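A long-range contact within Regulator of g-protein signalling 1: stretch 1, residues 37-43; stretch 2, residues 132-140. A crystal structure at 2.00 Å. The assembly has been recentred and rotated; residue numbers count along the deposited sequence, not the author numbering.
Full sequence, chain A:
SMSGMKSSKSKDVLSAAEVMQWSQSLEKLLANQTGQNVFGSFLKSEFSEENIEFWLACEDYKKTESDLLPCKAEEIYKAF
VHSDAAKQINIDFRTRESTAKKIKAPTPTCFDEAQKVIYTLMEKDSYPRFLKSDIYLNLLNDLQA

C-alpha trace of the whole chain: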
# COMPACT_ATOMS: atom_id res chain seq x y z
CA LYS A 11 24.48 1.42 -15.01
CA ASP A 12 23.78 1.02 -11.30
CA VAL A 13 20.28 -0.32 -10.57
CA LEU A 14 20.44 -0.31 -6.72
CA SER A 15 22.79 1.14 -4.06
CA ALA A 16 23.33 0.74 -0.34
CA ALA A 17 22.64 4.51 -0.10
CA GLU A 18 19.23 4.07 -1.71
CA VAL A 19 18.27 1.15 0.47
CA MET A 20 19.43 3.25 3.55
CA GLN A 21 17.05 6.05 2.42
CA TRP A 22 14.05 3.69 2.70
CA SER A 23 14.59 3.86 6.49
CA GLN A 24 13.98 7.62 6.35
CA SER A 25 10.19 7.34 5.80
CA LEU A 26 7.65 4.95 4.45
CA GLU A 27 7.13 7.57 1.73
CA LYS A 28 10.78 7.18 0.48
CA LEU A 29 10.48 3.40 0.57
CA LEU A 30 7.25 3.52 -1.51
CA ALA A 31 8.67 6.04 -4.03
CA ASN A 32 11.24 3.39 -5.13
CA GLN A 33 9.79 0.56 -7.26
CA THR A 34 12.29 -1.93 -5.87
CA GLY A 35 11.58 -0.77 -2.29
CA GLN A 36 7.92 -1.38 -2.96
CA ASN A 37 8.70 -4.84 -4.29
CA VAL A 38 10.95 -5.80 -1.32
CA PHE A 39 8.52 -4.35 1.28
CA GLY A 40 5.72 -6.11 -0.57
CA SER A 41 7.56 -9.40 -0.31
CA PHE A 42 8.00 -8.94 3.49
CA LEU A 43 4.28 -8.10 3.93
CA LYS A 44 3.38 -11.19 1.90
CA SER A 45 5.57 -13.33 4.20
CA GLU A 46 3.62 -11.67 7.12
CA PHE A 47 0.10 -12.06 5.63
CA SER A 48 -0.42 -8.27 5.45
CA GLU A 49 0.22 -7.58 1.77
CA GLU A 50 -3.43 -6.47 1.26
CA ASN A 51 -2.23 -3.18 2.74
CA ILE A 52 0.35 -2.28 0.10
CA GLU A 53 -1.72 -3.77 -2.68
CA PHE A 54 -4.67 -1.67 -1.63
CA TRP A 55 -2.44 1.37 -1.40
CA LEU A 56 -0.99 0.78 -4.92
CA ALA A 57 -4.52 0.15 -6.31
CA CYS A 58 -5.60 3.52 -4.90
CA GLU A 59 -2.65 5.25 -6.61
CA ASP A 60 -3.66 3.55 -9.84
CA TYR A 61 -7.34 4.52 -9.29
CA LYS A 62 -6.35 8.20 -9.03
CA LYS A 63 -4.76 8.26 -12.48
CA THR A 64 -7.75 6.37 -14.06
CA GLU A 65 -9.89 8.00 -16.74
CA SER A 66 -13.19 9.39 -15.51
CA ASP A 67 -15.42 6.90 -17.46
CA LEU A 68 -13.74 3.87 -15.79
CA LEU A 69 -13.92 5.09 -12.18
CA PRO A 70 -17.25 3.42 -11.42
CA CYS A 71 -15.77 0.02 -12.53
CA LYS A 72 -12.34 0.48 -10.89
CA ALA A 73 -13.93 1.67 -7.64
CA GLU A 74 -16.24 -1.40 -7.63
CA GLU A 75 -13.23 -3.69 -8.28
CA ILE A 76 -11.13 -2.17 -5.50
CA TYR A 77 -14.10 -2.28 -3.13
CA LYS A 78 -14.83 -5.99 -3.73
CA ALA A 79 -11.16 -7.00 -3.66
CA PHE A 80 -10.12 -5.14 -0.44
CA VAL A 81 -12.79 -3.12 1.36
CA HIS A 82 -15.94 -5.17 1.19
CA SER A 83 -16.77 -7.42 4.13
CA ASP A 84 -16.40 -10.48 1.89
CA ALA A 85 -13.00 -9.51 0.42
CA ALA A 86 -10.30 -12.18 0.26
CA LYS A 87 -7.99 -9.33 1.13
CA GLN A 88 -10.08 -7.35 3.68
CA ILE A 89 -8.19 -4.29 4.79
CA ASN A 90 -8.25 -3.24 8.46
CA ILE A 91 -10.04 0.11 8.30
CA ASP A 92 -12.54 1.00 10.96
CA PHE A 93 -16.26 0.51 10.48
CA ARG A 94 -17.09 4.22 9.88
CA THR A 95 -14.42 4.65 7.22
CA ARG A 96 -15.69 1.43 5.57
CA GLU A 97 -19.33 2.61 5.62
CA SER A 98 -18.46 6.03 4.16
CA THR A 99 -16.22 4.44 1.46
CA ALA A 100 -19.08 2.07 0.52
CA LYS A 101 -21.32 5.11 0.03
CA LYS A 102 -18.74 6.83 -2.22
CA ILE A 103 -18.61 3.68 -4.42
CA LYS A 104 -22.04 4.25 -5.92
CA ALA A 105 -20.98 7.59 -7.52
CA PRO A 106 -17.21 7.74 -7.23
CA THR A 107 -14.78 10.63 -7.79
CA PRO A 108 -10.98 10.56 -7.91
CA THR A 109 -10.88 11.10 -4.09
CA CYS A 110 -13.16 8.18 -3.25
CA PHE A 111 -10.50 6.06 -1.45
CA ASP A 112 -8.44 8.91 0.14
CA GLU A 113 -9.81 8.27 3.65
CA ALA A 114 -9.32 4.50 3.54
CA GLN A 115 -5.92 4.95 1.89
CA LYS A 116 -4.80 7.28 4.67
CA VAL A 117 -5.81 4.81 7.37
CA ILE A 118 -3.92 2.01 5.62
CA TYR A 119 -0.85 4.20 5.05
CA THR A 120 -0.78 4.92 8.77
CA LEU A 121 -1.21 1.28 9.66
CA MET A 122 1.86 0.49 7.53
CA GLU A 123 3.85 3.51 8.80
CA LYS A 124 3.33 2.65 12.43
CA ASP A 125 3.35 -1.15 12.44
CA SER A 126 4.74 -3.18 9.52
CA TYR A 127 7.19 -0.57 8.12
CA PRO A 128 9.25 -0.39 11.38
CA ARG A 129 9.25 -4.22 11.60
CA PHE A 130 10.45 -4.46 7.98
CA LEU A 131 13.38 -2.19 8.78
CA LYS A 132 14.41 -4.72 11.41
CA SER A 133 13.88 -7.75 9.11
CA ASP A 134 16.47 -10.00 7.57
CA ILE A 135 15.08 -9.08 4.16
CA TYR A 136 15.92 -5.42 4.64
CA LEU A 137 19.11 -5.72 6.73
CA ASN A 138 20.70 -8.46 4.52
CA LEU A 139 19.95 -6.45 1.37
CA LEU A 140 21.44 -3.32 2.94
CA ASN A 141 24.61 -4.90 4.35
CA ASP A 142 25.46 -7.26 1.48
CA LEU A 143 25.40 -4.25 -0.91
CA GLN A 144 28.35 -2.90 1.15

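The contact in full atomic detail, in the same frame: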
# COMPACT_ATOMS: atom_id res chain seq x y z
N ASN A 37 8.64 -3.43 -4.04
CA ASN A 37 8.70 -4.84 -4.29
C ASN A 37 9.27 -5.62 -3.08
O ASN A 37 8.80 -6.71 -2.78
CB ASN A 37 9.59 -5.16 -5.57
CG ASN A 37 8.95 -4.69 -6.92
OD1 ASN A 37 9.67 -4.49 -7.94
ND2 ASN A 37 7.64 -4.58 -6.94
N VAL A 38 10.33 -5.11 -2.47
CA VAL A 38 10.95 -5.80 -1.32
C VAL A 38 10.04 -5.70 -0.05
O VAL A 38 9.79 -6.66 0.65
CB VAL A 38 12.39 -5.24 -1.06
CG1 VAL A 38 13.04 -5.91 0.16
CG2 VAL A 38 13.34 -5.50 -2.27
N PHE A 39 9.49 -4.53 0.18
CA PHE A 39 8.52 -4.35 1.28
C PHE A 39 7.28 -5.24 1.08
O PHE A 39 6.86 -5.98 1.98
CB PHE A 39 8.17 -2.88 1.39
CG PHE A 39 7.26 -2.54 2.53
CD1 PHE A 39 7.48 -3.02 3.81
CD2 PHE A 39 6.16 -1.74 2.32
CE1 PHE A 39 6.64 -2.63 4.88
CE2 PHE A 39 5.29 -1.41 3.40
CZ PHE A 39 5.55 -1.86 4.65
N GLY A 40 6.74 -5.18 -0.14
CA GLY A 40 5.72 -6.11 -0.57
C GLY A 40 5.98 -7.55 -0.24
O GLY A 40 5.08 -8.26 0.23
N SER A 41 7.21 -8.03 -0.56
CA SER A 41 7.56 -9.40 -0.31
C SER A 41 7.53 -9.72 1.20
O SER A 41 7.06 -10.76 1.61
CB SER A 41 8.96 -9.71 -0.87
OG SER A 41 9.02 -9.39 -2.26
N PHE A 42 8.05 -8.81 2.00
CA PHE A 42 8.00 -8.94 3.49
C PHE A 42 6.56 -8.97 4.05
O PHE A 42 6.23 -9.80 4.86
CB PHE A 42 8.83 -7.81 4.17
CG PHE A 42 8.59 -7.68 5.65
CD1 PHE A 42 9.30 -8.45 6.56
CD2 PHE A 42 7.68 -6.74 6.15
CE1 PHE A 42 9.10 -8.32 7.93
CE2 PHE A 42 7.48 -6.61 7.51
CZ PHE A 42 8.19 -7.39 8.39
N LEU A 43 5.69 -8.10 3.54
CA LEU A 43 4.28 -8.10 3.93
C LEU A 43 3.60 -9.41 3.55
O LEU A 43 2.86 -10.00 4.35
CB LEU A 43 3.54 -6.90 3.32
CG LEU A 43 3.99 -5.46 3.69
CD1 LEU A 43 3.06 -4.49 3.09
CD2 LEU A 43 4.06 -5.24 5.23
N LYS A 132 13.65 -3.80 10.57
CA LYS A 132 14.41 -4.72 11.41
C LYS A 132 14.43 -6.16 10.90
O LYS A 132 14.93 -7.04 11.59
CB LYS A 132 13.89 -4.70 12.86
CG LYS A 132 14.09 -3.36 13.56
CD LYS A 132 13.34 -3.28 14.89
N SER A 133 13.92 -6.39 9.69
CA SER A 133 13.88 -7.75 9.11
C SER A 133 15.18 -8.16 8.47
O SER A 133 15.98 -7.34 8.08
CB SER A 133 12.75 -7.88 8.08
OG SER A 133 12.96 -7.06 6.93
N ASP A 134 15.34 -9.46 8.31
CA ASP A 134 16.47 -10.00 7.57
C ASP A 134 16.46 -9.56 6.13
O ASP A 134 17.50 -9.23 5.62
CB ASP A 134 16.47 -11.53 7.65
CG ASP A 134 17.05 -12.03 8.96
OD1 ASP A 134 17.58 -11.19 9.76
OD2 ASP A 134 16.97 -13.24 9.20
N ILE A 135 15.26 -9.50 5.53
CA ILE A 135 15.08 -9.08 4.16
C ILE A 135 15.78 -7.76 3.96
O ILE A 135 16.70 -7.67 3.14
CB ILE A 135 13.54 -8.99 3.75
CG1 ILE A 135 13.02 -10.38 3.44
CG2 ILE A 135 13.38 -8.16 2.46
CD1 ILE A 135 11.58 -10.45 2.84
N TYR A 136 15.35 -6.75 4.73
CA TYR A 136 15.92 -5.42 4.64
C TYR A 136 17.41 -5.36 5.02
O TYR A 136 18.22 -4.86 4.26
CB TYR A 136 15.09 -4.43 5.47
CG TYR A 136 15.62 -3.02 5.38
CD1 TYR A 136 15.44 -2.26 4.22
CD2 TYR A 136 16.33 -2.46 6.44
CE1 TYR A 136 15.98 -0.99 4.13
CE2 TYR A 136 16.86 -1.21 6.35
CZ TYR A 136 16.67 -0.46 5.21
OH TYR A 136 17.19 0.79 5.11
N LEU A 137 17.76 -5.89 6.19
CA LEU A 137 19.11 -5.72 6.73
C LEU A 137 20.16 -6.50 5.93
O LEU A 137 21.24 -5.96 5.67
CB LEU A 137 19.12 -6.08 8.23
CG LEU A 137 18.31 -5.11 9.11
CD1 LEU A 137 18.13 -5.58 10.51
CD2 LEU A 137 18.95 -3.75 9.10
N ASN A 138 19.83 -7.72 5.48
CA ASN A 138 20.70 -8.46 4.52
C ASN A 138 20.91 -7.69 3.24
O ASN A 138 22.05 -7.51 2.82
CB ASN A 138 20.16 -9.89 4.21
CG ASN A 138 20.29 -10.86 5.44
OD1 ASN A 138 21.01 -10.57 6.38
ND2 ASN A 138 19.58 -11.98 5.41
N LEU A 139 19.83 -7.21 2.62
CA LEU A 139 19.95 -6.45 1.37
C LEU A 139 20.90 -5.28 1.56
O LEU A 139 21.84 -5.10 0.80
CB LEU A 139 18.58 -5.94 0.91
CG LEU A 139 18.52 -5.24 -0.44
CD1 LEU A 139 18.87 -6.25 -1.63
CD2 LEU A 139 17.21 -4.55 -0.71
N LEU A 140 20.65 -4.51 2.62
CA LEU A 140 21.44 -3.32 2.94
C LEU A 140 22.93 -3.64 3.12
O LEU A 140 23.77 -3.02 2.47
CB LEU A 140 20.87 -2.67 4.21
CG LEU A 140 21.55 -1.44 4.77
CD1 LEU A 140 21.77 -0.35 3.70
CD2 LEU A 140 20.77 -0.90 5.97

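A helical segment and a stretch that enters a helix at D134, separated by at least 91 residues in sequence, pack against each other through a small, mainly apolar contact. The helix of residues 37-43 runs roughly antiparallel to helix 134-140, at 145° between their N-to-C directions, with a closest approach of 10.3 Å between the axes. About 260 Å² of surface is buried, both sides summed, and no hydrogen bond crosses between the stretches.

N37 lies out of reach of the second stretch, but N37 O accepts from S41 N (3.0 Å) and from S41 OG (2.7 Å). The contact begins at V38, whose CA-to-CB bond points toward the partner helix. With chi1 in the t rotamer, its methyls lie against I135 and L139: V38 CG1 lies 3.2 Å from CG2 of I135, a notably tight approach for two methyl groups, and V38 CG2 lies 4.3 Å from CD2 of L139, one helical turn further on. A short, branched side chain suits this position, since it fills the space close to its own backbone and still meets both partners.

The CA-to-CB bond of F39 points away from the second stretch, and the residue is buried; G40 takes no part in the contact. S41 contributes little, its backbone C lying 4.4 Å from I135 CD1. Its side chain, in the m rotamer, turns its hydroxyl back to N37 O, so the polar group is satisfied within its own helix.

F42, one turn after V38, returns to the interface. Its CA lies nearest that of I135 across the stretches, at 7.1 Å. The extended I135 side chain (chi1 m, chi2 t) carries CD1 to 3.9 Å from F42 CA and 4.0 Å from F42 CB, so that this isoleucine spans the contact: its CG2 meets V38 while its CD1 lies along the backbone and base of F42. I135 accordingly has the largest covered area of any residue here, 75 Å².

The buried F42 ring extends past I135 to the start of the second helix, where F42 CE1 comes within 3.7 Å of S133 CB in an oblique approach. S133 is well suited to this place: its small side chain packs against the ring, CB being the closest atom, and OG, in the p rotamer, also caps the helix, S133 OG accepting from Y136 N at 3.3 Å with a nearly linear N-H...O angle of 174°. L43 completes the stretch without reaching the partner.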